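Local atomic coordinates of type IV pilus biogenesis factor PilY1 (Pseudomonas aeruginosa, PDB entry 3HX6), a protein that primes type IV pilus assembly, mediates adhesion to host cells and appears to control twitching motility and pilus retraction through calcium binding and release. Residues T153-S158 with F167-T172; H337-G342 with G370-Q375. The protein carries 3 engineered substitutions. All blocks are in the same frame, centred on the assembly; numbering follows the deposited sequence.

How the contacts relate
Both contacts belong to the beta-propeller of this C-terminal part of PilY1, and they lie on opposite sides of the chain's centre, with about 35 Å between their own centres and about 25 Å between nearest atoms. Contact 1 comes first along the chain and is complete before contact 2 begins. It pairs the two middle strands, 150-158 and 165-170, of a four-stranded antiparallel sheet. Contact 2 belongs to another sheet, where the loop joining strands 333-336 and 343-348 meets the end of strand 367-373. The first thus holds a sheet together internally, whereas the second packs a connecting loop against a strand end, nearer the bound calcium ion.

Contact 1 of 2, residues T153-S158 with F167-T172; sequences TVLIGS and FALDVT
With chi1 at 63°, Phe167 sets CG between its own backbone N and carbonyl carbon, and this swings the ring back across the neighbouring strand to lie over Gly157. There Gly157 CA makes a CH-pi contact 3.9 Å from the Phe167 ring centroid, 18° off the normal. At the other end, Thr172 keeps OG1 beside its backbone N (chi1 -49°), where the hydroxyl takes the N-H of Thr153 in a nearly straight bond, Thr153 N to Thr172 OG1 2.7 Å.

Between these ends the strands run antiparallel, with Leu155-Leu169 and Gly157-Phe167 as hydrogen-bonded pairs. Leu169 N reaches Leu155 O at 2.7 Å, and Phe167 N reaches Gly157 O at 3.0 Å. Leu155 CD2 touches both Phe167 CE2 and Leu169 CD1 at 4.3 Å, on the face where strand 97-99 brings Leu97. On the other face Val154 CG2 meets Ala168 CB at 4.1 Å, with Met230 packed against both residues. Next to Thr172, Thr153 CG2 crosses Val171 CG1, 3.6 Å away, and Val171 N donates to Thr153 O at 2.7 Å, continuing the backbone bonding.

Asp170 opens an Asx turn, OD1 accepting from Thr172 N; the same oxygen also takes the Thr172 hydroxyl. A short chain of hydrogen bonds, Thr153 N to Thr172 OG1 to Asp170 OD1, thus links the turn to the neighbouring strand of this propeller sheet and fixes the hydroxyl's rotation.

Contact 2 of 2, residues H337-G342 with G370-Q375; sequences HPTRKG and GIWDQQ
Stacking dominates where His337 meets Trp372. The imidazole lies as an offset stack over the six-membered ring of the indole, centroids 3.8 Å apart and planes 15° from parallel, with His337 CD2 3.3 Å from Trp372 CE2. Both side chains place CG anti to the backbone N (chi1 -169° and -170°), cross at about a right angle and bring their rings face to face. Gln374 CG lies against the opposite face of the indole, and Trp422 meets both aromatic rings edge-to-face.

Among the hydrogen bonds, one joins the segments: Trp372 NE1 donates to Lys341 O at 2.9 Å, the acceptor lying in the indole plane. Within the loop, a type I turn from His337 to Arg340, the N-H of Thr339 binds His337 ND1 at 3.1 Å and steadies the imidazole's tilt. At the end of strand 367-373, Asp373 OD1 accepts from Gln375 N in an Asx turn, while OD2 meets Arg279 in a salt bridge and Tyr269 in a hydrogen bond.

Backbone packing is close at Gly342, whose CA sits 3.1 Å from Asp373 O. The extended side chain of Lys341 crosses that of Gln374, with Lys341 CE 3.8 Å from Gln374 NE2; Gln374 OE1 is hydrogen-bonded to Thr429 OG1.

The indole is thus gripped at its N-H and packed on both faces, which fixes its orientation and pins the propeller loop between strands 333-336 and 343-348 to the end of strand 367-373.

Contact 1 of 2, residues T153-S158 with F167-T172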
ATOM      1  N   THR A 153      -6.969  19.261   9.843  1.00 19.63           N
ATOM      2  CA  THR A 153      -5.776  18.471  10.078  1.00 20.07           C
ATOM      3  C   THR A 153      -5.056  19.362  11.073  1.00 20.27           C
ATOM      4  O   THR A 153      -4.811  20.543  10.805  1.00 19.51           O
ATOM      5  CB  THR A 153      -4.908  18.289   8.826  1.00 21.23           C
ATOM      6  OG1 THR A 153      -5.629  17.528   7.848  1.00 21.08           O
ATOM      7  CG2 THR A 153      -3.635  17.537   9.191  1.00 20.94           C
ATOM      8  N   VAL A 154      -4.755  18.815  12.241  1.00 18.77           N
ATOM      9  CA  VAL A 154      -4.100  19.602  13.268  1.00 19.54           C
ATOM     10  C   VAL A 154      -2.697  19.094  13.558  1.00 18.30           C
ATOM     11  O   VAL A 154      -2.349  17.968  13.215  1.00 15.91           O
ATOM     12  CB  VAL A 154      -4.927  19.589  14.578  1.00 21.52           C
ATOM     13  CG1 VAL A 154      -4.897  18.192  15.206  1.00 19.62           C
ATOM     14  CG2 VAL A 154      -4.386  20.615  15.552  1.00 26.75           C
ATOM     15  N   LEU A 155      -1.899  19.951  14.180  1.00 16.79           N
ATOM     16  CA  LEU A 155      -0.538  19.617  14.560  1.00 17.89           C
ATOM     17  C   LEU A 155      -0.387  20.057  16.009  1.00 16.85           C
ATOM     18  O   LEU A 155      -0.658  21.204  16.346  1.00 15.63           O
ATOM     19  CB  LEU A 155       0.475  20.349  13.664  1.00 18.72           C
ATOM     20  CG  LEU A 155       1.961  20.136  13.983  1.00 20.39           C
ATOM     21  CD1 LEU A 155       2.812  20.468  12.767  1.00 21.61           C
ATOM     22  CD2 LEU A 155       2.359  20.992  15.173  1.00 19.25           C
ATOM     23  N   ILE A 156       0.010  19.128  16.868  1.00 16.67           N
ATOM     24  CA  ILE A 156       0.198  19.440  18.270  1.00 18.66           C
ATOM     25  C   ILE A 156       1.693  19.399  18.577  1.00 18.93           C
ATOM     26  O   ILE A 156       2.364  18.403  18.321  1.00 19.61           O
ATOM     27  CB  ILE A 156      -0.573  18.445  19.182  1.00 18.56           C
ATOM     28  CG1 ILE A 156      -2.087  18.591  18.959  1.00 23.11           C
ATOM     29  CG2 ILE A 156      -0.297  18.752  20.646  1.00 16.98           C
ATOM     30  CD1 ILE A 156      -2.576  18.106  17.638  1.00 25.49           C
ATOM     31  N   GLY A 157       2.212  20.502  19.101  1.00 19.20           N
ATOM     32  CA  GLY A 157       3.626  20.566  19.426  1.00 20.55           C
ATOM     33  C   GLY A 157       3.833  20.970  20.868  1.00 20.34           C
ATOM     34  O   GLY A 157       2.868  21.200  21.590  1.00 20.43           O
ATOM     35  N   SER A 158       5.085  21.046  21.306  1.00 21.34           N
ATOM     36  CA  SER A 158       5.359  21.448  22.683  1.00 21.36           C
ATOM     37  C   SER A 158       6.688  22.185  22.731  1.00 20.24           C
ATOM     38  O   SER A 158       7.463  22.127  21.779  1.00 19.80           O
ATOM     39  CB  SER A 158       5.412  20.230  23.607  1.00 19.19           C
ATOM     40  OG  SER A 158       6.687  19.617  23.573  1.00 21.67           O
ATOM     41  N   PHE A 167       1.054  23.519  22.297  1.00 20.67           N
ATOM     42  CA  PHE A 167       0.387  24.343  21.310  1.00 21.64           C
ATOM     43  C   PHE A 167      -0.179  23.461  20.207  1.00 21.53           C
ATOM     44  O   PHE A 167       0.278  22.335  19.990  1.00 20.74           O
ATOM     45  CB  PHE A 167       1.315  25.426  20.730  1.00 21.08           C
ATOM     46  CG  PHE A 167       2.496  24.896  19.972  1.00 21.69           C
ATOM     47  CD1 PHE A 167       3.734  24.753  20.593  1.00 20.94           C
ATOM     48  CD2 PHE A 167       2.377  24.564  18.623  1.00 21.78           C
ATOM     49  CE1 PHE A 167       4.845  24.289  19.878  1.00 21.67           C
ATOM     50  CE2 PHE A 167       3.476  24.101  17.902  1.00 21.77           C
ATOM     51  CZ  PHE A 167       4.713  23.963  18.529  1.00 21.77           C
ATOM     52  N   ALA A 168      -1.204  23.975  19.537  1.00 18.93           N
ATOM     53  CA  ALA A 168      -1.849  23.253  18.458  1.00 20.80           C
ATOM     54  C   ALA A 168      -1.996  24.196  17.279  1.00 21.19           C
ATOM     55  O   ALA A 168      -2.335  25.364  17.449  1.00 23.01           O
ATOM     56  CB  ALA A 168      -3.224  22.750  18.910  1.00 20.19           C
ATOM     57  N   LEU A 169      -1.715  23.697  16.084  1.00 20.41           N
ATOM     58  CA  LEU A 169      -1.851  24.511  14.891  1.00 23.15           C
ATOM     59  C   LEU A 169      -2.841  23.819  13.969  1.00 24.15           C
ATOM     60  O   LEU A 169      -2.952  22.589  13.983  1.00 22.56           O
ATOM     61  CB  LEU A 169      -0.503  24.649  14.167  1.00 22.17           C
ATOM     62  CG  LEU A 169       0.694  25.160  14.980  1.00 20.83           C
ATOM     63  CD1 LEU A 169       1.954  25.127  14.116  1.00 20.75           C
ATOM     64  CD2 LEU A 169       0.418  26.561  15.481  1.00 21.24           C
ATOM     65  N   ASP A 170      -3.582  24.612  13.200  1.00 24.47           N
ATOM     66  CA  ASP A 170      -4.519  24.063  12.232  1.00 25.74           C
ATOM     67  C   ASP A 170      -3.667  24.015  10.978  1.00 26.64           C
ATOM     68  O   ASP A 170      -3.334  25.051  10.408  1.00 27.20           O
ATOM     69  CB  ASP A 170      -5.710  24.995  12.003  1.00 26.39           C
ATOM     70  CG  ASP A 170      -6.728  24.405  11.041  1.00 27.84           C
ATOM     71  OD1 ASP A 170      -6.312  23.798  10.029  1.00 28.25           O
ATOM     72  OD2 ASP A 170      -7.942  24.551  11.290  1.00 32.62           O
ATOM     73  N   VAL A 171      -3.308  22.812  10.558  1.00 27.02           N
ATOM     74  CA  VAL A 171      -2.448  22.641   9.400  1.00 27.29           C
ATOM     75  C   VAL A 171      -3.177  22.072   8.173  1.00 27.81           C
ATOM     76  O   VAL A 171      -2.559  21.550   7.243  1.00 28.33           O
ATOM     77  CB  VAL A 171      -1.239  21.757   9.818  1.00 29.02           C
ATOM     78  CG1 VAL A 171      -1.395  20.332   9.304  1.00 26.16           C
ATOM     79  CG2 VAL A 171       0.043  22.402   9.363  1.00 31.29           C
ATOM     80  N   THR A 172      -4.499  22.194   8.171  1.00 29.63           N
ATOM     81  CA  THR A 172      -5.320  21.700   7.071  1.00 31.54           C
ATOM     82  C   THR A 172      -4.885  22.324   5.743  1.00 33.40           C
ATOM     83  O   THR A 172      -4.802  21.643   4.724  1.00 33.16           O
ATOM     84  CB  THR A 172      -6.801  22.034   7.302  1.00 31.46           C
ATOM     85  OG1 THR A 172      -7.174  21.639   8.627  1.00 30.74           O
ATOM     86  CG2 THR A 172      -7.675  21.309   6.287  1.00 29.50           C
TER

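Contact 2 of 2, residues H337-G342 with G370-Q375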
ATOM      1  N   HIS A 337      -6.305 -10.104  24.314  1.00 17.30           N
ATOM      2  CA  HIS A 337      -5.808 -11.345  24.891  1.00 18.85           C
ATOM      3  C   HIS A 337      -6.260 -12.538  24.035  1.00 20.64           C
ATOM      4  O   HIS A 337      -7.329 -12.506  23.426  1.00 21.18           O
ATOM      5  CB  HIS A 337      -6.325 -11.479  26.320  1.00 18.77           C
ATOM      6  CG  HIS A 337      -5.676 -12.577  27.097  1.00 18.83           C
ATOM      7  ND1 HIS A 337      -6.062 -13.896  26.989  1.00 18.81           N
ATOM      8  CD2 HIS A 337      -4.653 -12.555  27.983  1.00 19.77           C
ATOM      9  CE1 HIS A 337      -5.308 -14.637  27.779  1.00 20.32           C
ATOM     10  NE2 HIS A 337      -4.444 -13.849  28.394  1.00 18.30           N
ATOM     11  N   PRO A 338      -5.435 -13.595  23.957  1.00 21.91           N
ATOM     12  CA  PRO A 338      -5.770 -14.787  23.167  1.00 23.89           C
ATOM     13  C   PRO A 338      -7.134 -15.402  23.481  1.00 24.00           C
ATOM     14  O   PRO A 338      -7.774 -15.971  22.602  1.00 26.61           O
ATOM     15  CB  PRO A 338      -4.628 -15.746  23.488  1.00 22.76           C
ATOM     16  CG  PRO A 338      -3.472 -14.822  23.682  1.00 22.81           C
ATOM     17  CD  PRO A 338      -4.070 -13.698  24.503  1.00 19.93           C
ATOM     18  N   THR A 339      -7.572 -15.293  24.732  1.00 25.13           N
ATOM     19  CA  THR A 339      -8.864 -15.848  25.143  1.00 25.12           C
ATOM     20  C   THR A 339     -10.011 -14.921  24.772  1.00 26.87           C
ATOM     21  O   THR A 339     -11.179 -15.266  24.948  1.00 26.79           O
ATOM     22  CB  THR A 339      -8.935 -16.065  26.666  1.00 23.67           C
ATOM     23  OG1 THR A 339      -8.742 -14.811  27.334  1.00 25.38           O
ATOM     24  CG2 THR A 339      -7.868 -17.049  27.120  1.00 24.21           C
ATOM     25  N   ARG A 340      -9.663 -13.743  24.267  1.00 26.23           N
ATOM     26  CA  ARG A 340     -10.634 -12.731  23.876  1.00 27.10           C
ATOM     27  C   ARG A 340     -11.236 -12.011  25.075  1.00 26.10           C
ATOM     28  O   ARG A 340     -12.133 -11.179  24.927  1.00 27.43           O
ATOM     29  CB  ARG A 340     -11.740 -13.328  22.999  1.00 30.11           C
ATOM     30  CG  ARG A 340     -11.250 -13.773  21.628  1.00 33.49           C
ATOM     31  CD  ARG A 340     -12.402 -13.945  20.648  1.00 37.53           C
ATOM     32  NE  ARG A 340     -12.944 -12.663  20.198  1.00 40.25           N
ATOM     33  CZ  ARG A 340     -12.313 -11.831  19.372  1.00 42.16           C
ATOM     34  NH1 ARG A 340     -11.112 -12.142  18.897  1.00 44.29           N
ATOM     35  NH2 ARG A 340     -12.883 -10.685  19.019  1.00 41.92           N
ATOM     36  N   LYS A 341     -10.748 -12.334  26.266  1.00 23.20           N
ATOM     37  CA  LYS A 341     -11.210 -11.645  27.462  1.00 23.13           C
ATOM     38  C   LYS A 341     -10.135 -10.644  27.863  1.00 20.97           C
ATOM     39  O   LYS A 341      -9.010 -11.029  28.187  1.00 19.04           O
ATOM     40  CB  LYS A 341     -11.425 -12.606  28.627  1.00 25.11           C
ATOM     41  CG  LYS A 341     -11.865 -11.876  29.891  1.00 29.22           C
ATOM     42  CD  LYS A 341     -11.933 -12.798  31.089  1.00 34.11           C
ATOM     43  CE  LYS A 341     -12.401 -12.047  32.323  1.00 38.39           C
ATOM     44  NZ  LYS A 341     -12.447 -12.928  33.530  1.00 41.89           N
ATOM     45  N   GLY A 342     -10.474  -9.362  27.841  1.00 19.35           N
ATOM     46  CA  GLY A 342      -9.505  -8.355  28.227  1.00 17.17           C
ATOM     47  C   GLY A 342      -8.415  -8.132  27.194  1.00 18.05           C
ATOM     48  O   GLY A 342      -8.483  -8.636  26.065  1.00 15.22           O
ATOM     49  N   GLY A 370       4.214  -7.083  29.507  1.00 11.99           N
ATOM     50  CA  GLY A 370       2.960  -7.424  28.869  1.00 10.94           C
ATOM     51  C   GLY A 370       2.042  -7.773  30.031  1.00 13.62           C
ATOM     52  O   GLY A 370       2.156  -8.855  30.602  1.00 11.64           O
ATOM     53  N   ILE A 371       1.141  -6.861  30.392  1.00 13.79           N
ATOM     54  CA  ILE A 371       0.232  -7.081  31.515  1.00 13.15           C
ATOM     55  C   ILE A 371      -1.222  -7.296  31.095  1.00 12.88           C
ATOM     56  O   ILE A 371      -1.779  -6.537  30.312  1.00 10.23           O
ATOM     57  CB  ILE A 371       0.267  -5.888  32.496  1.00 12.19           C
ATOM     58  CG1 ILE A 371       1.694  -5.658  32.991  1.00 13.24           C
ATOM     59  CG2 ILE A 371      -0.677  -6.155  33.671  1.00 14.49           C
ATOM     60  CD1 ILE A 371       2.295  -6.832  33.737  1.00  7.29           C
ATOM     61  N   TRP A 372      -1.846  -8.325  31.648  1.00 12.40           N
ATOM     62  CA  TRP A 372      -3.227  -8.625  31.308  1.00 13.48           C
ATOM     63  C   TRP A 372      -4.232  -7.741  32.036  1.00 12.54           C
ATOM     64  O   TRP A 372      -4.319  -7.773  33.258  1.00 14.61           O
ATOM     65  CB  TRP A 372      -3.528 -10.088  31.625  1.00 14.17           C
ATOM     66  CG  TRP A 372      -4.839 -10.591  31.101  1.00 17.16           C
ATOM     67  CD1 TRP A 372      -5.714  -9.928  30.285  1.00 16.73           C
ATOM     68  CD2 TRP A 372      -5.390 -11.898  31.300  1.00 15.70           C
ATOM     69  NE1 TRP A 372      -6.769 -10.743  29.963  1.00 15.84           N
ATOM     70  CE2 TRP A 372      -6.596 -11.959  30.570  1.00 16.89           C
ATOM     71  CE3 TRP A 372      -4.977 -13.026  32.023  1.00 17.63           C
ATOM     72  CZ2 TRP A 372      -7.398 -13.109  30.539  1.00 17.79           C
ATOM     73  CZ3 TRP A 372      -5.776 -14.173  31.995  1.00 17.50           C
ATOM     74  CH2 TRP A 372      -6.973 -14.202  31.257  1.00 17.38           C
ATOM     75  N   ASP A 373      -4.969  -6.932  31.282  1.00 10.91           N
ATOM     76  CA  ASP A 373      -6.021  -6.103  31.863  1.00 12.50           C
ATOM     77  C   ASP A 373      -7.269  -6.920  31.522  1.00 11.50           C
ATOM     78  O   ASP A 373      -7.669  -6.974  30.366  1.00 10.91           O
ATOM     79  CB  ASP A 373      -6.104  -4.737  31.175  1.00 12.25           C
ATOM     80  CG  ASP A 373      -7.164  -3.842  31.790  1.00 15.14           C
ATOM     81  OD1 ASP A 373      -7.967  -4.349  32.608  1.00 15.51           O
ATOM     82  OD2 ASP A 373      -7.203  -2.637  31.456  1.00 12.99           O
ATOM     83  N   GLN A 374      -7.871  -7.564  32.519  1.00 13.92           N
ATOM     84  CA  GLN A 374      -9.044  -8.403  32.273  1.00 16.81           C
ATOM     85  C   GLN A 374     -10.383  -7.690  32.389  1.00 17.61           C
ATOM     86  O   GLN A 374     -11.434  -8.307  32.207  1.00 17.75           O
ATOM     87  CB  GLN A 374      -9.052  -9.583  33.241  1.00 17.38           C
ATOM     88  CG  GLN A 374      -7.722 -10.276  33.402  1.00 17.53           C
ATOM     89  CD  GLN A 374      -7.855 -11.552  34.206  1.00 20.11           C
ATOM     90  OE1 GLN A 374      -6.927 -11.968  34.890  1.00 23.67           O
ATOM     91  NE2 GLN A 374      -9.015 -12.184  34.115  1.00 20.32           N
ATOM     92  N   GLN A 375     -10.350  -6.398  32.683  1.00 16.14           N
ATOM     93  CA  GLN A 375     -11.581  -5.629  32.864  1.00 18.46           C
ATOM     94  C   GLN A 375     -11.692  -4.521  31.828  1.00 18.61           C
ATOM     95  O   GLN A 375     -11.702  -3.347  32.172  1.00 18.21           O
ATOM     96  CB  GLN A 375     -11.587  -5.020  34.265  1.00 15.83           C
ATOM     97  CG  GLN A 375     -11.363  -6.041  35.367  1.00 16.97           C
ATOM     98  CD  GLN A 375     -11.269  -5.397  36.736  1.00 18.59           C
ATOM     99  OE1 GLN A 375     -10.245  -4.812  37.097  1.00 21.25           O
ATOM    100  NE2 GLN A 375     -12.346  -5.484  37.499  1.00 18.00           N
TER